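RE68036p (Drosophila melanogaster, PDB 1SQH) is of uncharacterised function but contains acetyltransferase-related domains and may act as a glycine N-acyltransferase. Local coordinates at residues L24-F29 and F95-Q99. Residues are numbered along the deposited sequence; the frame is centred on the assembly and turned at random.
Sequences LYKVKF and FFSWQ
Trp98 CG stands between its own backbone N and carbonyl carbon (chi1 59°), which turns the indole toward helix 15-29, and Lys28, with CG anti to its backbone N and a bend at chi2 of 76°, is laid over one indole face. Trp98 thereby joins Tyr25 and Phe29 in an aromatic cluster, tying the C-terminal end of helix 15-29 to the loop that follows strand 91-96 of the mixed sheet, in a domain related by sequence to the acetyltransferases. Trp98 meets Tyr25 edge to face: CZ3 of Trp98 sits 3.6 Å from CZ of Tyr25. Lys28 CE makes a CH-pi contact above the five-membered ring and NZ adds a cation-pi contact, 4.1 Å from the centroid of that ring. Phe29 brings CE2 to within 3.5 Å of Trp98 CE3, the two rings nearly perpendicular but meeting obliquely. With Trp98 replaced by alanine, the Lys28 ammonium would probably lose its pi partner and a gap would open beside the Tyr25 and Phe29 rings. No hydrogen bond links the two segments; the Tyr25 hydroxyl instead bonds Gly80 O, and that same OH lies at the edge of the Phe96 ring, 3.4 Å from CD2 of Phe96.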
ATOM      1  N   LEU A  24       3.105 -19.184   0.792  1.00 25.57           N
ATOM      2  CA  LEU A  24       1.801 -19.825   0.835  1.00 25.79           C
ATOM      3  C   LEU A  24       0.857 -19.051  -0.059  1.00 24.44           C
ATOM      4  O   LEU A  24       0.106 -19.634  -0.841  1.00 24.02           O
ATOM      5  CB  LEU A  24       1.224 -19.817   2.238  1.00 28.08           C
ATOM      6  CG  LEU A  24       1.616 -20.917   3.200  1.00 30.92           C
ATOM      7  CD1 LEU A  24       0.804 -20.713   4.476  1.00 34.18           C
ATOM      8  CD2 LEU A  24       1.335 -22.285   2.587  1.00 31.40           C
ATOM      9  N   TYR A  25       0.880 -17.730   0.073  1.00 22.75           N
ATOM     10  CA  TYR A  25       0.014 -16.921  -0.758  1.00 21.73           C
ATOM     11  C   TYR A  25       0.497 -17.002  -2.194  1.00 22.01           C
ATOM     12  O   TYR A  25      -0.314 -17.068  -3.122  1.00 23.55           O
ATOM     13  CB  TYR A  25      -0.033 -15.471  -0.265  1.00 22.19           C
ATOM     14  CG  TYR A  25      -1.049 -15.261   0.842  1.00 24.31           C
ATOM     15  CD1 TYR A  25      -0.792 -15.679   2.150  1.00 23.37           C
ATOM     16  CD2 TYR A  25      -2.298 -14.713   0.565  1.00 24.41           C
ATOM     17  CE1 TYR A  25      -1.767 -15.560   3.155  1.00 23.94           C
ATOM     18  CE2 TYR A  25      -3.271 -14.590   1.555  1.00 24.87           C
ATOM     19  CZ  TYR A  25      -3.007 -15.015   2.846  1.00 25.17           C
ATOM     20  OH  TYR A  25      -3.994 -14.918   3.813  1.00 24.26           O
ATOM     21  N   LYS A  26       1.812 -17.032  -2.389  1.00 20.71           N
ATOM     22  CA  LYS A  26       2.348 -17.134  -3.746  1.00 23.28           C
ATOM     23  C   LYS A  26       1.802 -18.387  -4.435  1.00 22.38           C
ATOM     24  O   LYS A  26       1.316 -18.326  -5.566  1.00 22.97           O
ATOM     25  CB  LYS A  26       3.880 -17.179  -3.722  1.00 24.13           C
ATOM     26  CG  LYS A  26       4.527 -17.034  -5.103  1.00 24.89           C
ATOM     27  CD  LYS A  26       6.017 -16.711  -4.990  1.00 25.72           C
ATOM     28  CE  LYS A  26       6.667 -16.582  -6.361  1.00 29.58           C
ATOM     29  NZ  LYS A  26       8.099 -16.171  -6.278  1.00 33.19           N
ATOM     30  N   VAL A  27       1.861 -19.519  -3.743  1.00 23.32           N
ATOM     31  CA  VAL A  27       1.365 -20.773  -4.310  1.00 24.83           C
ATOM     32  C   VAL A  27      -0.159 -20.751  -4.467  1.00 25.04           C
ATOM     33  O   VAL A  27      -0.693 -21.022  -5.546  1.00 25.36           O
ATOM     34  CB  VAL A  27       1.749 -21.985  -3.410  1.00 26.51           C
ATOM     35  CG1 VAL A  27       1.184 -23.280  -4.002  1.00 26.73           C
ATOM     36  CG2 VAL A  27       3.261 -22.072  -3.262  1.00 25.84           C
ATOM     37  N   LYS A  28      -0.856 -20.422  -3.383  1.00 25.36           N
ATOM     38  CA  LYS A  28      -2.318 -20.387  -3.375  1.00 24.91           C
ATOM     39  C   LYS A  28      -3.009 -19.460  -4.378  1.00 25.92           C
ATOM     40  O   LYS A  28      -3.975 -19.865  -5.039  1.00 27.44           O
ATOM     41  CB  LYS A  28      -2.811 -20.024  -1.978  1.00 26.40           C
ATOM     42  CG  LYS A  28      -4.322 -19.962  -1.854  1.00 25.72           C
ATOM     43  CD  LYS A  28      -4.904 -21.364  -1.812  1.00 26.83           C
ATOM     44  CE  LYS A  28      -6.377 -21.340  -1.470  1.00 24.57           C
ATOM     45  NZ  LYS A  28      -6.919 -22.729  -1.342  1.00 26.96           N
ATOM     46  N   PHE A  29      -2.541 -18.220  -4.499  1.00 23.36           N
ATOM     47  CA  PHE A  29      -3.200 -17.275  -5.394  1.00 22.96           C
ATOM     48  C   PHE A  29      -2.416 -16.762  -6.579  1.00 22.97           C
ATOM     49  O   PHE A  29      -3.002 -16.159  -7.480  1.00 22.15           O
ATOM     50  CB  PHE A  29      -3.686 -16.065  -4.604  1.00 23.12           C
ATOM     51  CG  PHE A  29      -4.710 -16.395  -3.562  1.00 24.24           C
ATOM     52  CD1 PHE A  29      -5.951 -16.910  -3.927  1.00 23.06           C
ATOM     53  CD2 PHE A  29      -4.448 -16.157  -2.211  1.00 25.99           C
ATOM     54  CE1 PHE A  29      -6.925 -17.180  -2.958  1.00 24.56           C
ATOM     55  CE2 PHE A  29      -5.415 -16.422  -1.237  1.00 26.09           C
ATOM     56  CZ  PHE A  29      -6.656 -16.934  -1.611  1.00 24.26           C
ATOM     57  N   PHE A  95      -5.585  -7.882   6.996  1.00 24.17           N
ATOM     58  CA  PHE A  95      -5.864  -9.253   7.390  1.00 23.92           C
ATOM     59  C   PHE A  95      -6.561 -10.043   6.292  1.00 23.45           C
ATOM     60  O   PHE A  95      -7.223  -9.480   5.419  1.00 23.19           O
ATOM     61  CB  PHE A  95      -6.720  -9.271   8.658  1.00 22.36           C
ATOM     62  CG  PHE A  95      -8.036  -8.557   8.512  1.00 23.77           C
ATOM     63  CD1 PHE A  95      -9.119  -9.176   7.897  1.00 23.31           C
ATOM     64  CD2 PHE A  95      -8.183  -7.250   8.971  1.00 23.55           C
ATOM     65  CE1 PHE A  95     -10.339  -8.502   7.748  1.00 23.88           C
ATOM     66  CE2 PHE A  95      -9.396  -6.572   8.825  1.00 24.27           C
ATOM     67  CZ  PHE A  95     -10.471  -7.202   8.210  1.00 23.54           C
ATOM     68  N   PHE A  96      -6.395 -11.360   6.351  1.00 22.66           N
ATOM     69  CA  PHE A  96      -7.011 -12.259   5.397  1.00 22.26           C
ATOM     70  C   PHE A  96      -6.944 -13.688   5.900  1.00 22.00           C
ATOM     71  O   PHE A  96      -6.219 -14.004   6.835  1.00 20.57           O
ATOM     72  CB  PHE A  96      -6.319 -12.204   4.026  1.00 19.42           C
ATOM     73  CG  PHE A  96      -7.173 -12.745   2.914  1.00 17.69           C
ATOM     74  CD1 PHE A  96      -8.174 -11.954   2.353  1.00 17.80           C
ATOM     75  CD2 PHE A  96      -7.055 -14.074   2.498  1.00 18.19           C
ATOM     76  CE1 PHE A  96      -9.051 -12.471   1.392  1.00 16.61           C
ATOM     77  CE2 PHE A  96      -7.922 -14.611   1.543  1.00 16.50           C
ATOM     78  CZ  PHE A  96      -8.925 -13.806   0.989  1.00 17.36           C
ATOM     79  N   SER A  97      -7.725 -14.538   5.256  1.00 22.95           N
ATOM     80  CA  SER A  97      -7.777 -15.960   5.542  1.00 25.86           C
ATOM     81  C   SER A  97      -8.697 -16.519   4.478  1.00 26.55           C
ATOM     82  O   SER A  97      -9.613 -15.826   4.029  1.00 25.93           O
ATOM     83  CB  SER A  97      -8.367 -16.245   6.927  1.00 25.99           C
ATOM     84  OG  SER A  97      -8.463 -17.651   7.118  1.00 24.27           O
ATOM     85  N   TRP A  98      -8.456 -17.752   4.054  1.00 28.70           N
ATOM     86  CA  TRP A  98      -9.314 -18.331   3.039  1.00 31.37           C
ATOM     87  C   TRP A  98     -10.125 -19.508   3.549  1.00 33.47           C
ATOM     88  O   TRP A  98     -10.506 -20.384   2.778  1.00 34.53           O
ATOM     89  CB  TRP A  98      -8.500 -18.718   1.795  1.00 29.79           C
ATOM     90  CG  TRP A  98      -7.391 -19.709   2.005  1.00 28.03           C
ATOM     91  CD1 TRP A  98      -7.514 -21.049   2.218  1.00 26.72           C
ATOM     92  CD2 TRP A  98      -5.986 -19.437   1.956  1.00 27.70           C
ATOM     93  NE1 TRP A  98      -6.274 -21.633   2.300  1.00 25.54           N
ATOM     94  CE2 TRP A  98      -5.318 -20.666   2.143  1.00 25.57           C
ATOM     95  CE3 TRP A  98      -5.227 -18.269   1.768  1.00 27.90           C
ATOM     96  CZ2 TRP A  98      -3.919 -20.765   2.149  1.00 25.90           C
ATOM     97  CZ3 TRP A  98      -3.831 -18.371   1.771  1.00 28.12           C
ATOM     98  CH2 TRP A  98      -3.196 -19.614   1.963  1.00 26.74           C
ATOM     99  N   GLN A  99     -10.395 -19.518   4.850  1.00 36.90           N
ATOM    100  CA  GLN A  99     -11.195 -20.581   5.435  1.00 39.96           C
ATOM    101  C   GLN A  99     -12.569 -20.481   4.763  1.00 42.90           C
ATOM    102  O   GLN A  99     -13.236 -19.454   4.850  1.00 42.29           O
ATOM    103  CB  GLN A  99     -11.307 -20.389   6.949  1.00 39.45           C
ATOM    104  CG  GLN A  99     -11.806 -21.626   7.674  1.00 36.88           C
ATOM    105  CD  GLN A  99     -11.714 -21.498   9.178  1.00 35.70           C
ATOM    106  OE1 GLN A  99     -11.942 -22.463   9.896  1.00 35.52           O
ATOM    107  NE2 GLN A  99     -11.383 -20.302   9.663  1.00 33.88           N
TER